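Local coordinates for protein porin B (Pseudomonas putida, PDB 4GEY) that forms a beta-barrel channel in the outer membrane that is selective for carbohydrates and probably takes up sugars such as glucose, at residues N324-Y329 with A353-N358; K363-L368 with V383-T388. The protein carries 2 engineered substitutions. All blocks are in the same frame, centred on the assembly; numbering follows the deposited sequence.

Overall arrangement
Both contacts lie on the same side of the chain's centre, their own centres about 14 Å apart, and follow one another along the chain. Interaction 1 pairs neighbouring antiparallel strands, 326-337 and 347-357, at the end where the second strand finishes. Helix 359-372 comes directly after that strand and supplies one half of interaction 2; the loop that returns from the helix to strand 388-399 supplies the other. Since 388-399 pairs with 347-357 in its turn, the two contacts also touch: V357 N probably donates to R387 O, and T388 packs against I355 and H356. The excursion thus leaves one barrel strand and rejoins the wall at its neighbour.

Interaction 1 (N324-Y329 with A353-N358); sequences NVVDNY and ARIHVN
Antiparallel strand pairing joins V326-Y329 to A353-V357 in the barrel wall, at the end where strand 347-357 gives way to helix 359-372. D327 N donates to H356 O over 2.8 Å, and H356 N returns a bond to N328 O. Beyond V357, N358 continues the join: its backbone N reaches V325 O at 2.8 Å, while its side-chain ND2 binds both N324 O and K321 O. OD1 of N358 caps D360 N at the start of the helix, so one asparagine ties the strand pair to the helix that follows. N324 ND2 reaches forward to V326 O in a nearly straight bond (172°), in the carbonyl plane on a lone pair, and also meets W178 O.

Y329 and I355 share a face of the sheet, where CG1 of I355 comes against the ring edge of Y329 at CD2. The Y329 hydroxyl bonds A169 O, and its ring meets W178, which also touches V326 and I355. On the other face the amide of N328 lies almost parallel to the H356 ring, 9° apart. A chi1 of 67° sets N328 CG between its backbone N and carbonyl carbon, close to H356 CB; N328 OD1 takes a weak bond from R354 NH1 at 2.9 Å, and both groups have a firmer partner in Q330. A water on R354 NH2 rests over the centre of the H356 ring, whose edge is met by D327 CB at 3.3 Å from ND1. Antiparallel hairpins of this kind, with neighbouring strands bonded through the wall, build the barrel of an outer-membrane porin.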
loop_
_atom_site.group_PDB
_atom_site.type_symbol
_atom_site.label_atom_id
_atom_site.label_comp_id
_atom_site.label_asym_id
_atom_site.label_seq_id
_atom_site.Cartn_x
_atom_site.Cartn_y
_atom_site.Cartn_z
ATOM N N ASN A 324 6.513 9.310 -14.938
ATOM C CA ASN A 324 5.532 8.541 -14.192
ATOM C C ASN A 324 4.209 8.339 -14.937
ATOM O O ASN A 324 3.623 9.302 -15.429
ATOM C CB ASN A 324 5.264 9.246 -12.870
ATOM C CG ASN A 324 5.066 8.277 -11.731
ATOM O OD1 ASN A 324 6.022 7.645 -11.274
ATOM N ND2 ASN A 324 3.823 8.150 -11.264
ATOM N N VAL A 325 3.737 7.094 -15.010
ATOM C CA VAL A 325 2.509 6.780 -15.752
ATOM C C VAL A 325 1.289 7.413 -15.092
ATOM O O VAL A 325 0.496 8.096 -15.757
ATOM C CB VAL A 325 2.263 5.260 -15.871
ATOM C CG1 VAL A 325 0.948 5.006 -16.559
ATOM C CG2 VAL A 325 3.385 4.577 -16.627
ATOM N N VAL A 326 1.135 7.171 -13.788
ATOM C CA VAL A 326 0.158 7.900 -12.986
ATOM C C VAL A 326 0.631 9.333 -12.739
ATOM O O VAL A 326 1.681 9.572 -12.152
ATOM C CB VAL A 326 -0.078 7.245 -11.656
ATOM C CG1 VAL A 326 -1.063 8.081 -10.836
ATOM C CG2 VAL A 326 -0.579 5.826 -11.867
ATOM N N ASP A 327 -0.172 10.272 -13.215
ATOM C CA ASP A 327 0.109 11.699 -13.196
ATOM C C ASP A 327 -0.065 12.223 -11.767
ATOM O O ASP A 327 0.830 12.864 -11.194
ATOM C CB ASP A 327 -0.926 12.361 -14.111
ATOM C CG ASP A 327 -0.568 13.761 -14.492
ATOM O OD1 ASP A 327 -0.067 14.511 -13.631
ATOM O OD2 ASP A 327 -0.804 14.119 -15.665
ATOM N N ASN A 328 -1.247 11.940 -11.218
ATOM C CA ASN A 328 -1.678 12.435 -9.926
ATOM C C ASN A 328 -2.796 11.516 -9.440
ATOM O O ASN A 328 -3.393 10.807 -10.242
ATOM C CB ASN A 328 -2.163 13.889 -10.040
ATOM C CG ASN A 328 -3.450 14.034 -10.874
ATOM O OD1 ASN A 328 -4.511 13.533 -10.494
ATOM N ND2 ASN A 328 -3.361 14.749 -11.996
ATOM N N TYR A 329 -3.076 11.515 -8.141
ATOM C CA TYR A 329 -4.123 10.657 -7.589
ATOM C C TYR A 329 -4.792 11.295 -6.381
ATOM O O TYR A 329 -4.149 11.992 -5.605
ATOM C CB TYR A 329 -3.536 9.294 -7.233
ATOM C CG TYR A 329 -4.080 8.625 -5.993
ATOM C CD1 TYR A 329 -3.527 8.869 -4.745
ATOM C CD2 TYR A 329 -5.105 7.691 -6.082
ATOM C CE1 TYR A 329 -4.009 8.225 -3.607
ATOM C CE2 TYR A 329 -5.588 7.034 -4.954
ATOM C CZ TYR A 329 -5.040 7.305 -3.720
ATOM O OH TYR A 329 -5.525 6.671 -2.594
ATOM N N ALA A 353 -11.645 6.830 -4.914
ATOM C CA ALA A 353 -10.322 7.210 -5.382
ATOM C C ALA A 353 -10.370 7.523 -6.851
ATOM O O ALA A 353 -11.125 6.922 -7.596
ATOM C CB ALA A 353 -9.326 6.108 -5.132
ATOM N N ARG A 354 -9.547 8.478 -7.257
ATOM C CA ARG A 354 -9.391 8.838 -8.653
ATOM C C ARG A 354 -7.921 8.671 -8.988
ATOM O O ARG A 354 -7.058 9.141 -8.256
ATOM C CB ARG A 354 -9.827 10.284 -8.863
ATOM C CG ARG A 354 -9.485 10.857 -10.211
ATOM C CD ARG A 354 -9.807 12.333 -10.280
ATOM N NE ARG A 354 -9.384 12.850 -11.571
ATOM C CZ ARG A 354 -8.241 13.495 -11.781
ATOM N NH1 ARG A 354 -7.425 13.725 -10.769
ATOM N NH2 ARG A 354 -7.923 13.925 -12.998
ATOM N N ILE A 355 -7.639 7.968 -10.077
ATOM C CA ILE A 355 -6.269 7.725 -10.517
ATOM C C ILE A 355 -6.097 8.216 -11.942
ATOM O O ILE A 355 -6.587 7.596 -12.891
ATOM C CB ILE A 355 -5.943 6.232 -10.480
ATOM C CG1 ILE A 355 -6.198 5.680 -9.072
ATOM C CG2 ILE A 355 -4.513 5.995 -10.917
ATOM C CD1 ILE A 355 -6.340 4.162 -9.004
ATOM N N HIS A 356 -5.406 9.332 -12.103
ATOM C CA HIS A 356 -5.257 9.922 -13.429
ATOM C C HIS A 356 -3.948 9.533 -14.127
ATOM O O HIS A 356 -2.887 9.519 -13.506
ATOM C CB HIS A 356 -5.389 11.439 -13.354
ATOM C CG HIS A 356 -5.219 12.121 -14.671
ATOM N ND1 HIS A 356 -4.050 12.755 -15.036
ATOM C CD2 HIS A 356 -6.067 12.262 -15.717
ATOM C CE1 HIS A 356 -4.189 13.261 -16.247
ATOM N NE2 HIS A 356 -5.402 12.976 -16.684
ATOM N N VAL A 357 -4.041 9.218 -15.420
ATOM C CA VAL A 357 -2.875 8.854 -16.210
ATOM C C VAL A 357 -2.319 10.035 -16.987
ATOM O O VAL A 357 -3.045 10.706 -17.722
ATOM C CB VAL A 357 -3.171 7.738 -17.232
ATOM C CG1 VAL A 357 -1.879 7.303 -17.907
ATOM C CG2 VAL A 357 -3.860 6.553 -16.576
ATOM N N ASN A 358 -1.023 10.268 -16.796
ATOM C CA ASN A 358 -0.198 11.181 -17.584
ATOM C C ASN A 358 -0.609 11.231 -19.041
ATOM O O ASN A 358 -0.485 10.241 -19.764
ATOM C CB ASN A 358 1.244 10.687 -17.488
ATOM C CG ASN A 358 2.242 11.659 -18.034
ATOM O OD1 ASN A 358 2.000 12.316 -19.040
ATOM N ND2 ASN A 358 3.395 11.745 -17.379
HETATM O O HOH W 1 -5.952 15.647 -14.120
#

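Interaction 2 (K363-L368 with V383-T388); sequences KRAELL and VPLQRT. With DMU (decyl-beta-D-maltopyranoside), chain L.
A365 CB meets V383 CG1 at 4.0 Å and L385 CD2 at 3.9 Å where helix 359-372 packs on the irregular segment that leads back into strand 388-399, a helix-on-loop contact in a connection between neighbouring strands of the porin barrel. The methyl of A365 points at this segment. No hydrogen bond crosses between the two segments; the A365, V383 and L385 contacts are apolar.

E366 follows, its chain extended beyond CG and crossing the L385 side chain at about a right angle. Its CG lies 3.7 Å from each of L385 CD1 and CD2, and OE2 comes to 3.6 Å from CD1, so both the aliphatic CG and one carboxylate oxygen rest against the leucine methyls. K362 makes a long, weak ion pair with that carboxylate. One turn after A365, L368 extends the apolar patch loosely, its CD2 4.5 Å from V383 CG1; the same methyl lies over one face of the R364 guanidinium, toward the rim. V383 N is held by N369 OD1, further along the helix.

Farther along the return segment, R387 turns to a bound decyl maltoside. Its chain bends at chi3 (96°), which turns NE off the extended line, and over one face of its guanidinium lies C11 of the detergent, offset toward the rim. An alanine in place of R387 would probably leave C10 and C11 of the sugar without the NE and guanidinium contacts, although D420 OD2 could still bond the detergent. The closest approach is R387 NE to C10 of the detergent, at 3.4 Å.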
loop_
_atom_site.group_PDB
_atom_site.type_symbol
_atom_site.label_atom_id
_atom_site.label_comp_id
_atom_site.label_asym_id
_atom_site.label_seq_id
_atom_site.Cartn_x
_atom_site.Cartn_y
_atom_site.Cartn_z
ATOM N N LYS A 363 -1.126 10.153 -25.340
ATOM C CA LYS A 363 -0.738 10.745 -26.626
ATOM C C LYS A 363 0.171 9.806 -27.403
ATOM O O LYS A 363 0.027 9.646 -28.625
ATOM C CB LYS A 363 -0.044 12.102 -26.446
ATOM C CG LYS A 363 -0.984 13.311 -26.372
ATOM N N ARG A 364 1.100 9.179 -26.685
ATOM C CA ARG A 364 2.009 8.216 -27.284
ATOM C C ARG A 364 1.230 7.045 -27.870
ATOM O O ARG A 364 1.567 6.523 -28.947
ATOM C CB ARG A 364 3.013 7.703 -26.254
ATOM C CG ARG A 364 3.932 6.639 -26.821
ATOM C CD ARG A 364 5.106 6.294 -25.926
ATOM N NE ARG A 364 5.827 5.153 -26.487
ATOM C CZ ARG A 364 5.450 3.883 -26.325
ATOM N NH1 ARG A 364 4.383 3.590 -25.595
ATOM N NH2 ARG A 364 6.145 2.904 -26.887
ATOM N N ALA A 365 0.190 6.627 -27.152
ATOM C CA ALA A 365 -0.611 5.501 -27.587
ATOM C C ALA A 365 -1.374 5.843 -28.865
ATOM O O ALA A 365 -1.470 5.025 -29.786
ATOM C CB ALA A 365 -1.570 5.082 -26.494
ATOM N N GLU A 366 -1.922 7.055 -28.908
ATOM C CA GLU A 366 -2.690 7.497 -30.062
ATOM C C GLU A 366 -1.794 7.465 -31.291
ATOM O O GLU A 366 -2.208 7.054 -32.379
ATOM C CB GLU A 366 -3.248 8.895 -29.824
ATOM C CG GLU A 366 -4.662 8.911 -29.291
ATOM C CD GLU A 366 -5.070 10.270 -28.766
ATOM O OE1 GLU A 366 -4.177 11.104 -28.496
ATOM O OE2 GLU A 366 -6.289 10.506 -28.612
ATOM N N LEU A 367 -0.548 7.873 -31.085
ATOM C CA LEU A 367 0.480 7.817 -32.109
ATOM C C LEU A 367 0.758 6.400 -32.597
ATOM O O LEU A 367 0.828 6.164 -33.806
ATOM C CB LEU A 367 1.761 8.428 -31.567
ATOM C CG LEU A 367 2.279 9.657 -32.303
ATOM C CD1 LEU A 367 1.115 10.513 -32.784
ATOM C CD2 LEU A 367 3.183 10.430 -31.355
ATOM N N LEU A 368 0.939 5.472 -31.655
ATOM C CA LEU A 368 1.137 4.053 -31.966
ATOM C C LEU A 368 0.028 3.527 -32.876
ATOM O O LEU A 368 0.295 2.867 -33.890
ATOM C CB LEU A 368 1.165 3.226 -30.678
ATOM C CG LEU A 368 2.468 2.723 -30.042
ATOM C CD1 LEU A 368 3.679 3.424 -30.593
ATOM C CD2 LEU A 368 2.410 2.870 -28.524
ATOM N N VAL A 383 -3.773 -0.363 -29.121
ATOM C CA VAL A 383 -3.221 -0.032 -27.816
ATOM C C VAL A 383 -4.128 0.939 -27.066
ATOM O O VAL A 383 -4.199 2.114 -27.404
ATOM C CB VAL A 383 -1.810 0.562 -27.985
ATOM C CG1 VAL A 383 -1.239 1.072 -26.644
ATOM C CG2 VAL A 383 -0.911 -0.474 -28.632
ATOM N N PRO A 384 -4.830 0.438 -26.045
ATOM C CA PRO A 384 -5.858 1.197 -25.317
ATOM C C PRO A 384 -5.393 2.549 -24.816
ATOM O O PRO A 384 -4.249 2.689 -24.396
ATOM C CB PRO A 384 -6.200 0.282 -24.140
ATOM C CG PRO A 384 -5.994 -1.108 -24.712
ATOM C CD PRO A 384 -4.778 -0.974 -25.621
ATOM N N LEU A 385 -6.291 3.530 -24.889
ATOM C CA LEU A 385 -6.021 4.885 -24.442
ATOM C C LEU A 385 -6.324 4.960 -22.960
ATOM O O LEU A 385 -7.476 4.824 -22.537
ATOM C CB LEU A 385 -6.885 5.892 -25.216
ATOM C CG LEU A 385 -6.732 5.998 -26.747
ATOM C CD1 LEU A 385 -7.300 7.309 -27.230
ATOM C CD2 LEU A 385 -5.283 5.869 -27.195
ATOM N N GLN A 386 -5.284 5.154 -22.163
ATOM C CA GLN A 386 -5.451 5.175 -20.720
ATOM C C GLN A 386 -5.671 6.582 -20.200
ATOM O O GLN A 386 -4.841 7.461 -20.399
ATOM C CB GLN A 386 -4.256 4.533 -20.038
ATOM C CG GLN A 386 -4.157 3.070 -20.315
ATOM C CD GLN A 386 -3.027 2.426 -19.562
ATOM O OE1 GLN A 386 -1.856 2.629 -19.887
ATOM N NE2 GLN A 386 -3.368 1.640 -18.546
ATOM N N ARG A 387 -6.800 6.778 -19.523
ATOM C CA ARG A 387 -7.236 8.108 -19.114
ATOM C C ARG A 387 -7.387 8.255 -17.592
ATOM O O ARG A 387 -6.502 8.788 -16.939
ATOM C CB ARG A 387 -8.508 8.513 -19.879
ATOM C CG ARG A 387 -8.563 7.921 -21.297
ATOM C CD ARG A 387 -9.843 8.276 -22.058
ATOM N NE ARG A 387 -9.662 9.436 -22.930
ATOM C CZ ARG A 387 -9.725 9.396 -24.256
ATOM N NH1 ARG A 387 -9.976 8.255 -24.886
ATOM N NH2 ARG A 387 -9.541 10.508 -24.954
ATOM N N THR A 388 -8.491 7.798 -17.017
ATOM C CA THR A 388 -8.703 7.970 -15.578
ATOM C C THR A 388 -9.513 6.816 -15.012
ATOM O O THR A 388 -10.583 6.499 -15.521
ATOM C CB THR A 388 -9.445 9.281 -15.258
ATOM O OG1 THR A 388 -8.840 10.374 -15.964
ATOM C CG2 THR A 388 -9.411 9.559 -13.768
HETATM C C1 DMU L . -14.162 10.036 -17.564
HETATM C C2 DMU L . -13.305 10.139 -18.725
HETATM C C3 DMU L . -13.844 10.549 -20.049
HETATM C C4 DMU L . -15.195 11.298 -19.988
HETATM O O5 DMU L . -16.086 10.573 -18.956
HETATM C C6 DMU L . -15.508 10.602 -17.637
HETATM O O7 DMU L . -12.901 11.412 -20.728
HETATM O O16 DMU L . -16.426 9.995 -16.714
HETATM C C18 DMU L . -16.771 10.707 -15.526
HETATM C C19 DMU L . -17.434 9.912 -14.371
HETATM C C22 DMU L . -16.635 9.624 -13.048
HETATM C C25 DMU L . -17.372 8.815 -11.977
HETATM C C28 DMU L . -16.620 8.214 -10.806
HETATM C C31 DMU L . -17.263 7.028 -10.115
HETATM C C34 DMU L . -16.743 6.565 -8.771
HETATM C C37 DMU L . -16.740 5.099 -8.469
HETATM O O49 DMU L . -13.414 10.673 -16.444
HETATM O O55 DMU L . -12.512 8.900 -18.805
HETATM C C57 DMU L . -15.834 11.395 -21.179
HETATM O O61 DMU L . -17.218 11.329 -21.162
HETATM C C5 DMU L . -12.310 12.204 -22.922
HETATM C C7 DMU L . -13.245 12.345 -23.993
HETATM C C8 DMU L . -13.453 11.111 -24.760
HETATM C C9 DMU L . -13.975 9.942 -23.879
HETATM O O1 DMU L . -13.327 9.988 -22.486
HETATM C C10 DMU L . -12.468 11.055 -22.018
HETATM O O2 DMU L . -14.390 11.331 -25.774
HETATM O O3 DMU L . -12.290 13.454 -22.150
HETATM O O4 DMU L . -12.738 13.386 -24.883
HETATM C C11 DMU L . -13.718 8.769 -24.426
HETATM O O6 DMU L . -14.137 7.637 -23.752
#